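Local structure of digeranylgeranylglycerophospholipid reductase (Sulfolobus acidocaldarius, 4OPC) at residues P63-I74 and G94-R105. The protein reduces the double bonds of the geranylgeranyl chains of archaeal membrane lipid precursors to give saturated archaeols, using one bound FAD per subunit. Numbering follows the deposited sequence.
Sequences PYPKGEELENKI and GFELNAPLYNQR
Arg105 and Tyr102, one turn apart on helix 99-112, hold Tyr64, Pro63 and Glu69 in the segment leading into strand 70-80, which forms an antiparallel beta hairpin with strand 87-97. Arg105 NH1 gives a nearly straight bond to Tyr64 O (2.7 Å, 170°) and a salt bridge to Glu69 OE1 at 3.1 Å, taken on the syn lone pair with carboxylate and guanidinium nearly coplanar. Pro63 CB lies over one guanidinium face, toward its rim, and Lys66 CE over the centre of the other, a sandwich that limits rotation of the group. Replacing Arg105 by alanine is likely to leave the Glu69 carboxylate without its positive mate and Tyr64 O without this donor. Glu69 OE1 also accepts from Lys66 N, while Tyr102 OH donates to Pro63 O at 2.5 Å, in the carbonyl plane. The case illustrates how a helix following one hairpin strand can fix the approach to its partner through backbone carbonyls.

With CG beside its backbone N (chi1 -56°), the Phe95 ring packs against Pro65 and Leu70; Phe57 adds an edge-to-face partner.

In the strands themselves, a classic beta bulge shifts the register: Glu71 and Asn72 both face Glu96. Glu71 OE1 and Glu96 OE2 share Lys222, and Glu96 reaches the FAD-binding Asp50. At the bulge, Glu96 O accepts from Glu71 N at 2.9 Å and Asn72 N at 3.2 Å.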
ATOM      1  N   PRO A  63      -3.486  16.244  -8.163  1.00 32.07           N
ATOM      2  CA  PRO A  63      -4.392  17.293  -7.704  1.00 40.72           C
ATOM      3  C   PRO A  63      -4.464  17.354  -6.189  1.00 35.13           C
ATOM      4  O   PRO A  63      -4.600  16.339  -5.510  1.00 27.26           O
ATOM      5  CB  PRO A  63      -5.739  16.857  -8.287  1.00 24.11           C
ATOM      6  CG  PRO A  63      -5.383  16.147  -9.526  1.00 45.14           C
ATOM      7  CD  PRO A  63      -4.103  15.417  -9.213  1.00 26.41           C
ATOM      8  N   TYR A  64      -4.382  18.564  -5.667  0.54 46.37           N
ATOM      9  CA  TYR A  64      -4.470  18.795  -4.242  0.54 28.91           C
ATOM     10  C   TYR A  64      -5.914  18.618  -3.775  0.54 37.10           C
ATOM     11  O   TYR A  64      -6.830  19.162  -4.386  0.54 30.18           O
ATOM     12  CB  TYR A  64      -4.015  20.223  -3.973  0.54 50.08           C
ATOM     13  CG  TYR A  64      -3.259  20.426  -2.692  0.54 35.57           C
ATOM     14  CD1 TYR A  64      -2.079  19.741  -2.435  0.54 29.20           C
ATOM     15  CD2 TYR A  64      -3.707  21.338  -1.752  0.54 33.18           C
ATOM     16  CE1 TYR A  64      -1.382  19.948  -1.265  0.54 34.88           C
ATOM     17  CE2 TYR A  64      -3.024  21.547  -0.592  0.54 27.48           C
ATOM     18  CZ  TYR A  64      -1.864  20.857  -0.348  0.54 39.94           C
ATOM     19  OH  TYR A  64      -1.199  21.085   0.829  0.54 41.87           O
ATOM     20  N   PRO A  65      -6.121  17.854  -2.692  1.00 23.84           N
ATOM     21  CA  PRO A  65      -7.449  17.661  -2.095  1.00 27.52           C
ATOM     22  C   PRO A  65      -8.031  18.999  -1.639  1.00 38.54           C
ATOM     23  O   PRO A  65      -7.297  19.810  -1.072  1.00 44.17           O
ATOM     24  CB  PRO A  65      -7.155  16.795  -0.872  1.00 43.19           C
ATOM     25  CG  PRO A  65      -5.850  16.135  -1.173  1.00 44.22           C
ATOM     26  CD  PRO A  65      -5.074  17.120  -1.961  1.00 40.58           C
ATOM     27  N   LYS A  66      -9.319  19.228  -1.882  1.00 29.14           N
ATOM     28  CA  LYS A  66      -9.948  20.497  -1.513  1.00 29.01           C
ATOM     29  C   LYS A  66     -11.430  20.336  -1.188  1.00 28.33           C
ATOM     30  O   LYS A  66     -12.064  19.380  -1.617  1.00 29.83           O
ATOM     31  CB  LYS A  66      -9.776  21.509  -2.645  1.00 35.35           C
ATOM     32  CG  LYS A  66     -10.332  21.027  -3.968  1.00 31.12           C
ATOM     33  CD  LYS A  66     -10.320  22.118  -5.027  1.00 51.20           C
ATOM     34  CE  LYS A  66     -10.847  21.591  -6.355  1.00 47.56           C
ATOM     35  NZ  LYS A  66     -12.147  20.872  -6.199  1.00 59.36           N
ATOM     36  N   GLY A  67     -11.987  21.290  -0.444  1.00 34.12           N
ATOM     37  CA  GLY A  67     -13.404  21.264  -0.128  1.00 38.91           C
ATOM     38  C   GLY A  67     -13.814  20.075   0.718  1.00 23.04           C
ATOM     39  O   GLY A  67     -13.126  19.727   1.673  1.00 30.08           O
ATOM     40  N   GLU A  68     -14.938  19.449   0.372  1.00 30.39           N
ATOM     41  CA  GLU A  68     -15.412  18.290   1.123  1.00 27.95           C
ATOM     42  C   GLU A  68     -14.405  17.117   1.040  1.00 33.48           C
ATOM     43  O   GLU A  68     -14.503  16.157   1.808  1.00 29.63           O
ATOM     44  CB  GLU A  68     -16.825  17.853   0.674  1.00 31.45           C
ATOM     45  CG  GLU A  68     -17.996  18.795   1.051  1.00 39.78           C
ATOM     46  CD  GLU A  68     -19.370  18.255   0.601  1.00 35.15           C
ATOM     47  OE1 GLU A  68     -19.506  17.023   0.450  1.00 54.37           O
ATOM     48  OE2 GLU A  68     -20.315  19.060   0.386  1.00 32.39           O
ATOM     49  N   GLU A  69     -13.435  17.207   0.126  1.00 26.50           N
ATOM     50  CA  GLU A  69     -12.418  16.157  -0.042  1.00 22.38           C
ATOM     51  C   GLU A  69     -11.384  16.126   1.072  1.00 22.70           C
ATOM     52  O   GLU A  69     -10.827  15.073   1.377  1.00 24.80           O
ATOM     53  CB  GLU A  69     -11.657  16.336  -1.357  1.00 23.75           C
ATOM     54  CG  GLU A  69     -12.496  16.234  -2.599  1.00 24.71           C
ATOM     55  CD  GLU A  69     -11.811  16.831  -3.802  1.00 33.22           C
ATOM     56  OE1 GLU A  69     -10.607  17.172  -3.709  1.00 22.28           O
ATOM     57  OE2 GLU A  69     -12.490  16.965  -4.835  1.00 36.80           O
ATOM     58  N   LEU A  70     -11.084  17.285   1.638  1.00 24.39           N
ATOM     59  CA  LEU A  70     -10.124  17.378   2.724  1.00 25.38           C
ATOM     60  C   LEU A  70     -10.872  17.533   4.033  1.00 28.25           C
ATOM     61  O   LEU A  70     -11.369  18.617   4.359  1.00 29.83           O
ATOM     62  CB  LEU A  70      -9.163  18.543   2.511  1.00 32.52           C
ATOM     63  CG  LEU A  70      -8.087  18.741   3.579  1.00 39.72           C
ATOM     64  CD1 LEU A  70      -7.477  17.410   3.984  1.00 35.83           C
ATOM     65  CD2 LEU A  70      -7.013  19.687   3.067  1.00 42.15           C
ATOM     66  N   GLU A  71     -10.960  16.440   4.780  1.00 23.03           N
ATOM     67  CA  GLU A  71     -11.748  16.428   5.997  1.00 22.04           C
ATOM     68  C   GLU A  71     -10.985  17.027   7.167  1.00 22.56           C
ATOM     69  O   GLU A  71     -11.568  17.721   7.996  1.00 25.31           O
ATOM     70  CB  GLU A  71     -12.213  15.008   6.325  1.00 23.24           C
ATOM     71  CG  GLU A  71     -13.088  14.388   5.246  1.00 27.70           C
ATOM     72  CD  GLU A  71     -13.867  13.197   5.750  1.00 38.67           C
ATOM     73  OE1 GLU A  71     -13.653  12.082   5.233  1.00 39.46           O
ATOM     74  OE2 GLU A  71     -14.694  13.373   6.669  1.00 40.95           O
ATOM     75  N   ASN A  72      -9.681  16.782   7.223  1.00 22.30           N
ATOM     76  CA  ASN A  72      -8.896  17.250   8.360  1.00 22.21           C
ATOM     77  C   ASN A  72      -7.414  17.329   8.017  1.00 21.20           C
ATOM     78  O   ASN A  72      -6.858  16.409   7.404  1.00 22.75           O
ATOM     79  CB  ASN A  72      -9.135  16.323   9.564  1.00 21.84           C
ATOM     80  CG  ASN A  72      -8.521  16.844  10.854  1.00 23.24           C
ATOM     81  OD1 ASN A  72      -8.591  18.034  11.162  1.00 24.81           O
ATOM     82  ND2 ASN A  72      -7.928  15.939  11.626  1.00 20.63           N
ATOM     83  N   LYS A  73      -6.770  18.422   8.401  1.00 27.35           N
ATOM     84  CA  LYS A  73      -5.336  18.573   8.184  1.00 24.02           C
ATOM     85  C   LYS A  73      -4.546  17.855   9.274  1.00 24.31           C
ATOM     86  O   LYS A  73      -4.839  18.001  10.458  1.00 26.24           O
ATOM     87  CB  LYS A  73      -4.956  20.059   8.137  1.00 27.52           C
ATOM     88  CG  LYS A  73      -3.470  20.322   7.952  1.00 39.42           C
ATOM     89  CD  LYS A  73      -2.968  19.748   6.634  1.00 54.53           C
ATOM     90  CE  LYS A  73      -1.451  19.781   6.558  1.00 50.50           C
ATOM     91  NZ  LYS A  73      -0.951  19.076   5.350  1.00 46.69           N
ATOM     92  N   ILE A  74      -3.542  17.083   8.865  1.00 22.25           N
ATOM     93  CA  ILE A  74      -2.729  16.295   9.792  1.00 18.77           C
ATOM     94  C   ILE A  74      -1.330  16.878   9.935  1.00 25.69           C
ATOM     95  O   ILE A  74      -0.681  17.196   8.938  1.00 25.50           O
ATOM     96  CB  ILE A  74      -2.611  14.839   9.309  1.00 20.23           C
ATOM     97  CG1 ILE A  74      -3.997  14.205   9.204  1.00 19.89           C
ATOM     98  CG2 ILE A  74      -1.724  14.019  10.232  1.00 20.46           C
ATOM     99  CD1 ILE A  74      -4.797  14.279  10.495  1.00 25.46           C
ATOM    100  N   GLY A  94       0.065  15.963   6.414  1.00 22.80           N
ATOM    101  CA  GLY A  94      -0.748  15.077   5.604  1.00 20.97           C
ATOM    102  C   GLY A  94      -2.215  15.441   5.632  1.00 19.57           C
ATOM    103  O   GLY A  94      -2.621  16.470   6.189  1.00 21.70           O
ATOM    104  N   PHE A  95      -3.020  14.591   5.015  1.00 17.47           N
ATOM    105  CA  PHE A  95      -4.431  14.871   4.856  1.00 20.14           C
ATOM    106  C   PHE A  95      -5.238  13.687   5.333  1.00 18.45           C
ATOM    107  O   PHE A  95      -4.867  12.537   5.078  1.00 19.95           O
ATOM    108  CB  PHE A  95      -4.773  15.096   3.383  1.00 20.21           C
ATOM    109  CG  PHE A  95      -3.981  16.187   2.720  1.00 20.54           C
ATOM    110  CD1 PHE A  95      -4.008  17.475   3.205  1.00 26.42           C
ATOM    111  CD2 PHE A  95      -3.239  15.916   1.582  1.00 21.61           C
ATOM    112  CE1 PHE A  95      -3.292  18.479   2.578  1.00 28.94           C
ATOM    113  CE2 PHE A  95      -2.520  16.909   0.955  1.00 22.51           C
ATOM    114  CZ  PHE A  95      -2.547  18.193   1.453  1.00 29.63           C
ATOM    115  N   GLU A  96      -6.328  13.963   6.038  1.00 18.43           N
ATOM    116  CA  GLU A  96      -7.371  12.974   6.230  1.00 17.25           C
ATOM    117  C   GLU A  96      -8.425  13.271   5.169  1.00 17.50           C
ATOM    118  O   GLU A  96      -9.097  14.309   5.219  1.00 19.67           O
ATOM    119  CB  GLU A  96      -7.958  13.061   7.645  1.00 17.42           C
ATOM    120  CG  GLU A  96      -7.532  11.913   8.540  1.00 15.88           C
ATOM    121  CD  GLU A  96      -8.008  10.579   8.028  1.00 15.73           C
ATOM    122  OE1 GLU A  96      -7.294   9.584   8.254  1.00 17.80           O
ATOM    123  OE2 GLU A  96      -9.091  10.517   7.412  1.00 19.89           O
ATOM    124  N   LEU A  97      -8.534  12.368   4.197  1.00 18.18           N
ATOM    125  CA  LEU A  97      -9.338  12.610   2.999  1.00 16.96           C
ATOM    126  C   LEU A  97     -10.710  11.981   3.061  1.00 18.58           C
ATOM    127  O   LEU A  97     -10.924  10.986   3.752  1.00 20.93           O
ATOM    128  CB  LEU A  97      -8.629  12.009   1.779  1.00 22.94           C
ATOM    129  CG  LEU A  97      -7.214  12.485   1.483  1.00 25.93           C
ATOM    130  CD1 LEU A  97      -6.617  11.719   0.317  1.00 26.06           C
ATOM    131  CD2 LEU A  97      -7.249  13.955   1.175  1.00 27.22           C
ATOM    132  N   ASN A  98     -11.637  12.561   2.305  1.00 18.98           N
ATOM    133  CA  ASN A  98     -12.812  11.836   1.849  1.00 20.57           C
ATOM    134  C   ASN A  98     -12.356  11.102   0.590  1.00 19.15           C
ATOM    135  O   ASN A  98     -12.300  11.693  -0.491  1.00 19.34           O
ATOM    136  CB  ASN A  98     -13.955  12.808   1.541  1.00 21.14           C
ATOM    137  CG  ASN A  98     -15.235  12.105   1.114  1.00 23.25           C
ATOM    138  OD1 ASN A  98     -15.213  11.002   0.567  1.00 22.74           O
ATOM    139  ND2 ASN A  98     -16.366  12.764   1.343  1.00 29.75           N
ATOM    140  N   ALA A  99     -11.992   9.831   0.744  1.00 17.76           N
ATOM    141  CA  ALA A  99     -11.353   9.087  -0.330  1.00 16.01           C
ATOM    142  C   ALA A  99     -12.200   8.938  -1.593  1.00 16.00           C
ATOM    143  O   ALA A  99     -11.700   9.233  -2.674  1.00 16.52           O
ATOM    144  CB  ALA A  99     -10.853   7.724   0.174  1.00 15.89           C
ATOM    145  N   PRO A 100     -13.467   8.487  -1.468  1.00 16.43           N
ATOM    146  CA  PRO A 100     -14.282   8.410  -2.686  1.00 19.39           C
ATOM    147  C   PRO A 100     -14.422   9.766  -3.381  1.00 18.32           C
ATOM    148  O   PRO A 100     -14.339   9.825  -4.608  1.00 18.71           O
ATOM    149  CB  PRO A 100     -15.647   7.944  -2.178  1.00 23.46           C
ATOM    150  CG  PRO A 100     -15.395   7.306  -0.856  1.00 20.37           C
ATOM    151  CD  PRO A 100     -14.156   7.921  -0.290  1.00 18.76           C
ATOM    152  N   LEU A 101     -14.631  10.842  -2.626  1.00 16.56           N
ATOM    153  CA  LEU A 101     -14.817  12.150  -3.253  1.00 18.38           C
ATOM    154  C   LEU A 101     -13.565  12.593  -4.007  1.00 17.40           C
ATOM    155  O   LEU A 101     -13.647  13.051  -5.147  1.00 18.28           O
ATOM    156  CB  LEU A 101     -15.216  13.193  -2.213  1.00 22.01           C
ATOM    157  CG  LEU A 101     -15.909  14.442  -2.739  1.00 37.15           C
ATOM    158  CD1 LEU A 101     -17.299  14.084  -3.240  1.00 31.88           C
ATOM    159  CD2 LEU A 101     -15.977  15.472  -1.639  1.00 33.36           C
ATOM    160  N   TYR A 102     -12.402  12.460  -3.385  1.00 17.33           N
ATOM    161  CA  TYR A 102     -11.166  12.822  -4.059  1.00 15.90           C
ATOM    162  C   TYR A 102     -10.884  11.927  -5.266  1.00 15.88           C
ATOM    163  O   TYR A 102     -10.575  12.427  -6.356  1.00 16.91           O
ATOM    164  CB  TYR A 102      -9.978  12.765  -3.091  1.00 15.92           C
ATOM    165  CG  TYR A 102      -8.679  13.064  -3.796  1.00 16.36           C
ATOM    166  CD1 TYR A 102      -8.334  14.368  -4.132  1.00 19.40           C
ATOM    167  CD2 TYR A 102      -7.817  12.036  -4.167  1.00 14.43           C
ATOM    168  CE1 TYR A 102      -7.162  14.643  -4.807  1.00 17.70           C
ATOM    169  CE2 TYR A 102      -6.640  12.301  -4.835  1.00 15.29           C
ATOM    170  CZ  TYR A 102      -6.312  13.604  -5.154  1.00 14.84           C
ATOM    171  OH  TYR A 102      -5.143  13.873  -5.837  1.00 17.56           O
ATOM    172  N   ASN A 103     -10.986  10.617  -5.066  1.00 15.61           N
ATOM    173  CA  ASN A 103     -10.765   9.632  -6.120  1.00 15.25           C
ATOM    174  C   ASN A 103     -11.671   9.914  -7.326  1.00 14.69           C
ATOM    175  O   ASN A 103     -11.215   9.885  -8.480  1.00 14.48           O
ATOM    176  CB  ASN A 103     -11.045   8.244  -5.520  1.00 16.78           C
ATOM    177  CG  ASN A 103     -10.429   7.095  -6.294  1.00 15.37           C
ATOM    178  OD1 ASN A 103     -10.102   6.071  -5.695  1.00 14.77           O
ATOM    179  ND2 ASN A 103     -10.301   7.225  -7.611  1.00 16.18           N
ATOM    180  N   GLN A 104     -12.943  10.196  -7.067  1.00 14.48           N
ATOM    181  CA  GLN A 104     -13.875  10.478  -8.154  1.00 14.24           C
ATOM    182  C   GLN A 104     -13.523  11.769  -8.878  1.00 17.09           C
ATOM    183  O   GLN A 104     -13.708  11.871 -10.099  1.00 17.10           O
ATOM    184  CB  GLN A 104     -15.319  10.483  -7.644  1.00 16.66           C
ATOM    185  CG  GLN A 104     -15.812   9.068  -7.300  1.00 18.18           C
ATOM    186  CD  GLN A 104     -17.022   9.046  -6.394  1.00 19.02           C
ATOM    187  OE1 GLN A 104     -17.914   9.893  -6.497  1.00 23.07           O
ATOM    188  NE2 GLN A 104     -17.064   8.066  -5.495  1.00 18.70           N
ATOM    189  N   ARG A 105     -13.028  12.763  -8.148  1.00 17.55           N
ATOM    190  CA  ARG A 105     -12.639  14.016  -8.788  1.00 18.42           C
ATOM    191  C   ARG A 105     -11.432  13.812  -9.701  1.00 18.51           C
ATOM    192  O   ARG A 105     -11.392  14.348 -10.812  1.00 18.46           O
ATOM    193  CB  ARG A 105     -12.357  15.111  -7.753  1.00 20.27           C
ATOM    194  CG  ARG A 105     -11.838  16.423  -8.353  1.00 25.69           C
ATOM    195  CD  ARG A 105     -10.931  17.107  -7.330  1.00 30.38           C
ATOM    196  NE  ARG A 105      -9.945  17.985  -7.936  1.00 52.79           N
ATOM    197  CZ  ARG A 105      -8.931  18.516  -7.270  1.00 42.38           C
ATOM    198  NH1 ARG A 105      -8.775  18.247  -5.975  1.00 25.16           N
ATOM    199  NH2 ARG A 105      -8.071  19.310  -7.894  1.00 60.40           N
TER
HETATM  200  O   HOH W   1     -16.352  15.093   3.229  1.00 27.85           O